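Local coordinates for synaptic vesicle glycoprotein 2C (Homo sapiens, PDB 5JLV) that is a synaptic-vesicle membrane glycoprotein whose pentapeptide-repeat luminal domain most likely serves as a protein receptor for botulinum neurotoxin A, at residues F35-E38 / N39-H42; S65-K68 / S69-F72; T95-E98 / P99-I103. All coordinates share one frame; numbering follows the deposited sequence.

Contact 1 (F35-E38 / N39-H42); sequences FTME and NQIH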
# COMPACT_ATOMS: atom_id res chain seq x y z
N PHE C 35 -35.77 10.14 7.82
CA PHE C 35 -37.21 9.88 7.76
C PHE C 35 -37.57 9.22 6.44
O PHE C 35 -36.81 9.32 5.46
CB PHE C 35 -38.01 11.18 7.95
CG PHE C 35 -37.43 12.36 7.21
CD1 PHE C 35 -36.54 13.24 7.85
CD2 PHE C 35 -37.77 12.62 5.88
CE1 PHE C 35 -36.00 14.33 7.18
CE2 PHE C 35 -37.24 13.72 5.21
CZ PHE C 35 -36.35 14.57 5.86
N THR C 36 -38.73 8.57 6.40
CA THR C 36 -39.21 7.91 5.18
C THR C 36 -39.19 8.87 3.99
O THR C 36 -39.61 10.02 4.11
CB THR C 36 -40.62 7.31 5.37
OG1 THR C 36 -40.60 6.33 6.42
CG2 THR C 36 -41.14 6.66 4.08
N MET C 37 -38.66 8.41 2.86
CA MET C 37 -38.76 9.12 1.59
C MET C 37 -39.61 8.26 0.64
O MET C 37 -39.30 7.08 0.41
CB MET C 37 -37.37 9.39 1.00
CG MET C 37 -37.32 10.54 0.00
SD MET C 37 -35.65 10.91 -0.60
CE MET C 37 -34.80 11.26 0.95
N GLU C 38 -40.67 8.85 0.10
CA GLU C 38 -41.70 8.08 -0.58
C GLU C 38 -42.27 8.80 -1.80
O GLU C 38 -42.57 9.99 -1.75
CB GLU C 38 -42.81 7.75 0.41
CG GLU C 38 -43.73 6.61 0.00
CD GLU C 38 -44.65 6.16 1.12
OE1 GLU C 38 -44.61 6.76 2.22
OE2 GLU C 38 -45.42 5.20 0.90
N ASN C 39 -42.41 8.05 -2.90
CA ASN C 39 -43.05 8.53 -4.14
C ASN C 39 -42.49 9.85 -4.65
O ASN C 39 -43.21 10.84 -4.74
CB ASN C 39 -44.58 8.61 -3.97
CG ASN C 39 -45.20 7.27 -3.67
OD1 ASN C 39 -45.63 7.01 -2.54
ND2 ASN C 39 -45.26 6.39 -4.68
N GLN C 40 -41.20 9.85 -4.98
CA GLN C 40 -40.51 11.05 -5.43
C GLN C 40 -39.56 10.72 -6.57
O GLN C 40 -38.97 9.64 -6.60
CB GLN C 40 -39.70 11.68 -4.29
CG GLN C 40 -40.51 12.22 -3.13
CD GLN C 40 -39.64 12.58 -1.94
OE1 GLN C 40 -38.43 12.78 -2.09
NE2 GLN C 40 -40.24 12.65 -0.76
N ILE C 41 -39.41 11.67 -7.48
CA ILE C 41 -38.38 11.58 -8.52
C ILE C 41 -37.50 12.83 -8.47
O ILE C 41 -37.99 13.95 -8.51
CB ILE C 41 -38.99 11.42 -9.93
CG1 ILE C 41 -39.85 10.15 -10.00
CG2 ILE C 41 -37.89 11.39 -10.98
CD1 ILE C 41 -40.85 10.13 -11.13
N HIS C 42 -36.19 12.62 -8.39
CA HIS C 42 -35.23 13.73 -8.32
C HIS C 42 -34.28 13.63 -9.49
O HIS C 42 -33.66 12.58 -9.71
CB HIS C 42 -34.43 13.66 -7.01
CG HIS C 42 -35.28 13.68 -5.78
ND1 HIS C 42 -35.90 14.82 -5.33
CD2 HIS C 42 -35.60 12.70 -4.90
CE1 HIS C 42 -36.57 14.55 -4.22
NE2 HIS C 42 -36.40 13.27 -3.94
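Met37 and Gln40 meet across the corner at Asn39 by van der Waals contact: CG of Met37 lies 3.3 Å from the amide oxygen OE1 of Gln40, the two chains crossing nearly at a right angle. The thioether runs on past the amide, and SD of Met37 comes within 4.2 Å of NE2 of His42. This sulfur-aromatic approach is oblique to the imidazole, with SD 5.1 Å from the centroid of the His42 ring.

The polar part lies within 39-42. NE2 of His42 donates to OE1 of Gln40 at 2.8 Å, a bent bond (139° at the hydrogen) received in the plane of the amide. CG of Gln40 is anti to its carbonyl carbon (chi1 -65°), and the extended chain beyond it carries OE1 back over Met37. The same oxygen touches the methionine and helps to orient the imidazole.

On the exposed outside of the corner, Glu38 and Asn39 run side by side, CG of Glu38 3.2 Å from OD1 of Asn39, their carboxylate and amide planes 20° apart.

Asn39 separates strand 37-38 from strand 40-43, which belong to different sheets. Their neighbours are 56-58 and 60-63: Met37 packs on Phe57 and the His42 ring meets Phe62, consistent with both holding the central, inward position of successive pentapeptides in the right-handed quadrilateral beta-helix.

Contact 2 (S65-K68 / S69-F72); sequences SVFK and SCTF
Between Lys68 and Cys70 the chain swings round Ser69, whose backbone is left-handed (phi 54°), bringing Lys68 O to 3.2 Å from Cys70 N at an angle too poor for a hydrogen bond. The turn carries strand 66-68 into strand 71-73 and directs Phe67, Cys70 and Phe72 to the same interior.

Phe67 and Phe72, five residues apart, meet through their outer ring atoms: CE2 of Phe67 is 3.9 Å from CZ of Phe72, lying at the edge of the Phe72 ring and near its plane. The rings are inclined at 59°, with centroids 5.8 Å apart. Cys70 adds to the Phe67 side. Its SG is anti to the carbonyl carbon (chi1 -69°), and this brings the sulfur 4.0 Å from CB of Phe67. The same sulfur lies at the edge of the Phe67 ring, 5.5 Å from its centroid.

Lys68 leaves the turn the other way, its bent chain ending in a salt bridge to Glu46.

Five-residue spacing of inward aromatics, with Cys70 two places before Phe72, is the signature of the pentapeptide-repeat beta-helix. Tyr47 and Phe87 adjoin Phe67 in the neighbouring coils, and Phe52 and Phe92 do the same for Phe72, forming aromatic columns.

Between 65-68 and 69-72, therefore, cohesion comes from apolar and sulfur-aromatic contact, which lacks strong directionality; the Cys70 thiol also has a hydrogen-bonding partner of its own beyond them. Directional bonds go to partners beyond the turn: Cys70 N to Thr90 OG1 of the next coil, and Cys70 O to a basic side chain of the other protein of the assembly, consistent with a backbone group here serving as a docking point.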
# COMPACT_ATOMS: atom_id res chain seq x y z
N SER C 65 -27.96 12.20 -11.28
CA SER C 65 -27.58 12.89 -10.07
C SER C 65 -26.17 12.52 -9.65
O SER C 65 -25.66 11.46 -10.04
CB SER C 65 -28.57 12.58 -8.94
OG SER C 65 -29.82 13.18 -9.21
N VAL C 66 -25.55 13.41 -8.89
CA VAL C 66 -24.20 13.19 -8.37
C VAL C 66 -24.25 13.16 -6.84
O VAL C 66 -24.86 14.03 -6.21
CB VAL C 66 -23.21 14.26 -8.88
CG1 VAL C 66 -21.84 14.09 -8.24
CG2 VAL C 66 -23.10 14.21 -10.40
N PHE C 67 -23.65 12.14 -6.25
CA PHE C 67 -23.52 12.06 -4.79
C PHE C 67 -22.04 12.12 -4.44
O PHE C 67 -21.28 11.20 -4.76
CB PHE C 67 -24.15 10.77 -4.25
CG PHE C 67 -25.63 10.65 -4.51
CD1 PHE C 67 -26.10 10.21 -5.75
CD2 PHE C 67 -26.55 10.96 -3.51
CE1 PHE C 67 -27.47 10.09 -5.99
CE2 PHE C 67 -27.92 10.85 -3.75
CZ PHE C 67 -28.38 10.42 -4.99
N LYS C 68 -21.63 13.22 -3.80
CA LYS C 68 -20.24 13.40 -3.35
C LYS C 68 -20.10 13.35 -1.82
O LYS C 68 -20.74 14.12 -1.11
CB LYS C 68 -19.65 14.72 -3.88
CG LYS C 68 -18.13 14.78 -3.81
CD LYS C 68 -17.56 16.15 -4.20
CE LYS C 68 -17.26 16.25 -5.69
NZ LYS C 68 -18.49 16.21 -6.54
N SER C 69 -19.23 12.46 -1.33
CA SER C 69 -18.95 12.32 0.12
C SER C 69 -20.22 12.13 0.92
O SER C 69 -20.36 12.68 2.01
CB SER C 69 -18.18 13.53 0.65
OG SER C 69 -17.01 13.72 -0.09
N CYS C 70 -21.16 11.36 0.37
CA CYS C 70 -22.39 11.07 1.08
C CYS C 70 -22.21 9.82 1.92
O CYS C 70 -21.24 9.07 1.72
CB CYS C 70 -23.55 10.94 0.12
SG CYS C 70 -24.00 12.53 -0.63
N THR C 71 -23.10 9.64 2.89
CA THR C 71 -23.17 8.43 3.70
C THR C 71 -24.60 7.91 3.65
O THR C 71 -25.55 8.64 3.96
CB THR C 71 -22.79 8.70 5.17
OG1 THR C 71 -21.45 9.21 5.24
CG2 THR C 71 -22.88 7.43 6.02
N PHE C 72 -24.75 6.66 3.22
CA PHE C 72 -26.02 5.94 3.34
C PHE C 72 -25.83 4.90 4.44
O PHE C 72 -24.95 4.03 4.33
CB PHE C 72 -26.39 5.25 2.03
CG PHE C 72 -26.77 6.20 0.91
CD1 PHE C 72 -25.79 6.83 0.13
CD2 PHE C 72 -28.11 6.46 0.63
CE1 PHE C 72 -26.15 7.69 -0.91
CE2 PHE C 72 -28.47 7.33 -0.40
CZ PHE C 72 -27.49 7.94 -1.17

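Contact 3 (T95-E98 / P99-I103); sequences TDFE and PYKFI
Asp96 and Lys101 bring opposite charges together without closing a salt bridge: OD1 of Asp96 stays 4.1 Å from NZ of Lys101. A water links the pair through the other carboxylate oxygen, donating to OD2 of Asp96 and accepting from NZ of Lys101, both at 3.0 Å, while OG of Ser77 bonds to OD1 and NZ. A second water donates to Asp96 O at 2.7 Å and bonds to OH of Tyr100 at 2.9 Å.

Tyr100 takes the crowded position between its backbone N and carbonyl carbon (chi1 57°), which folds the ring back over Glu98; CB of Glu98 makes a CH-pi contact with one face, 3.8 Å from the Tyr100 centroid. Pro99 to Lys101 form a 3-10 turn, closed by the bond from Lys101 N to Glu98 O at 3.0 Å. Together with the ST turn of Thr95 and the inverse gamma turn at Phe97, it makes an irregular corner in the pentapeptide beta-helix, between strands 91-93 and 102-103. Inside that corner the edge of Phe102 points at the face of Phe97, offset, with planes at 87° and centroids 6.0 Å apart. Phe82 meets both rings.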
# COMPACT_ATOMS: atom_id res chain seq x y z
N THR C 95 -26.64 -0.87 4.12
CA THR C 95 -27.80 -0.63 3.27
C THR C 95 -28.29 -1.94 2.66
O THR C 95 -27.61 -2.98 2.76
CB THR C 95 -27.49 0.36 2.13
OG1 THR C 95 -26.73 -0.30 1.10
CG2 THR C 95 -26.71 1.57 2.65
N ASP C 96 -29.46 -1.91 2.03
CA ASP C 96 -29.90 -3.05 1.24
C ASP C 96 -29.63 -2.80 -0.25
O ASP C 96 -30.28 -3.39 -1.12
CB ASP C 96 -31.37 -3.38 1.52
CG ASP C 96 -32.34 -2.29 1.05
OD1 ASP C 96 -31.89 -1.26 0.48
OD2 ASP C 96 -33.56 -2.46 1.24
N PHE C 97 -28.66 -1.93 -0.55
CA PHE C 97 -28.38 -1.54 -1.95
C PHE C 97 -27.65 -2.61 -2.75
O PHE C 97 -26.44 -2.53 -2.94
CB PHE C 97 -27.60 -0.21 -2.03
CG PHE C 97 -28.39 1.01 -1.61
CD1 PHE C 97 -29.75 0.94 -1.34
CD2 PHE C 97 -27.77 2.26 -1.53
CE1 PHE C 97 -30.47 2.07 -0.97
CE2 PHE C 97 -28.48 3.39 -1.16
CZ PHE C 97 -29.82 3.30 -0.89
N GLU C 98 -28.39 -3.59 -3.24
CA GLU C 98 -27.87 -4.58 -4.18
C GLU C 98 -27.60 -3.94 -5.56
O GLU C 98 -28.08 -2.83 -5.83
CB GLU C 98 -28.87 -5.73 -4.32
CG GLU C 98 -29.21 -6.41 -3.01
CD GLU C 98 -28.05 -7.15 -2.41
OE1 GLU C 98 -27.08 -7.47 -3.14
OE2 GLU C 98 -28.10 -7.42 -1.19
N PRO C 99 -26.84 -4.65 -6.44
CA PRO C 99 -26.57 -4.14 -7.78
C PRO C 99 -27.81 -3.65 -8.56
O PRO C 99 -27.72 -2.69 -9.30
CB PRO C 99 -25.91 -5.33 -8.49
CG PRO C 99 -25.21 -6.05 -7.39
CD PRO C 99 -26.10 -5.90 -6.17
N TYR C 100 -28.96 -4.32 -8.39
CA TYR C 100 -30.18 -3.97 -9.14
C TYR C 100 -30.83 -2.62 -8.74
O TYR C 100 -31.74 -2.16 -9.41
CB TYR C 100 -31.22 -5.10 -9.13
CG TYR C 100 -31.65 -5.55 -7.74
CD1 TYR C 100 -31.14 -6.72 -7.18
CD2 TYR C 100 -32.59 -4.81 -6.98
CE1 TYR C 100 -31.52 -7.14 -5.91
CE2 TYR C 100 -32.97 -5.22 -5.71
CZ TYR C 100 -32.43 -6.38 -5.18
OH TYR C 100 -32.79 -6.82 -3.93
N LYS C 101 -30.36 -2.00 -7.66
CA LYS C 101 -30.79 -0.63 -7.29
C LYS C 101 -30.24 0.44 -8.23
O LYS C 101 -30.69 1.58 -8.24
CB LYS C 101 -30.37 -0.31 -5.87
CG LYS C 101 -30.81 -1.32 -4.83
CD LYS C 101 -32.24 -1.11 -4.42
CE LYS C 101 -32.70 -2.27 -3.56
NZ LYS C 101 -34.03 -2.04 -2.97
N PHE C 102 -29.24 0.06 -9.02
CA PHE C 102 -28.50 0.99 -9.85
C PHE C 102 -28.67 0.64 -11.32
O PHE C 102 -28.56 -0.52 -11.71
CB PHE C 102 -27.02 0.99 -9.45
CG PHE C 102 -26.79 1.19 -7.98
CD1 PHE C 102 -26.61 0.11 -7.13
CD2 PHE C 102 -26.77 2.47 -7.44
CE1 PHE C 102 -26.42 0.29 -5.76
CE2 PHE C 102 -26.58 2.67 -6.08
CZ PHE C 102 -26.40 1.58 -5.23
N ILE C 103 -28.97 1.64 -12.15
CA ILE C 103 -29.04 1.44 -13.58
C ILE C 103 -28.09 2.42 -14.22
O ILE C 103 -28.24 3.62 -14.03
CB ILE C 103 -30.46 1.68 -14.14
CG1 ILE C 103 -31.49 0.78 -13.44
CG2 ILE C 103 -30.47 1.50 -15.65
CD1 ILE C 103 -32.93 1.08 -13.83
O HOH W 1 -34.65 -4.19 -0.90
O HOH W 2 -32.37 -4.95 -1.78

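How the contacts relate
Contact 2 is the buried one, nearest the centre of the chain; contact 1 lies at the surface, and contact 3 is partly buried. Contacts 1 and 3 reach the same parallel sheet, through its outermost strands 40-43 and 102-103, but stay about 10 Å apart at their nearest atoms. Contact 2 touches both: Ser65 packs near His42, and the Phe72 ring meets Phe97, extending the aromatic core into contact 3. Chemistry follows position. The central corner relies on aromatic rings and a cysteine sulfur, contact 1 mixes a methionine with an amide-imidazole bond, and contact 3 combines an aromatic pair with a water-linked acid-lysine pair held by Ser77.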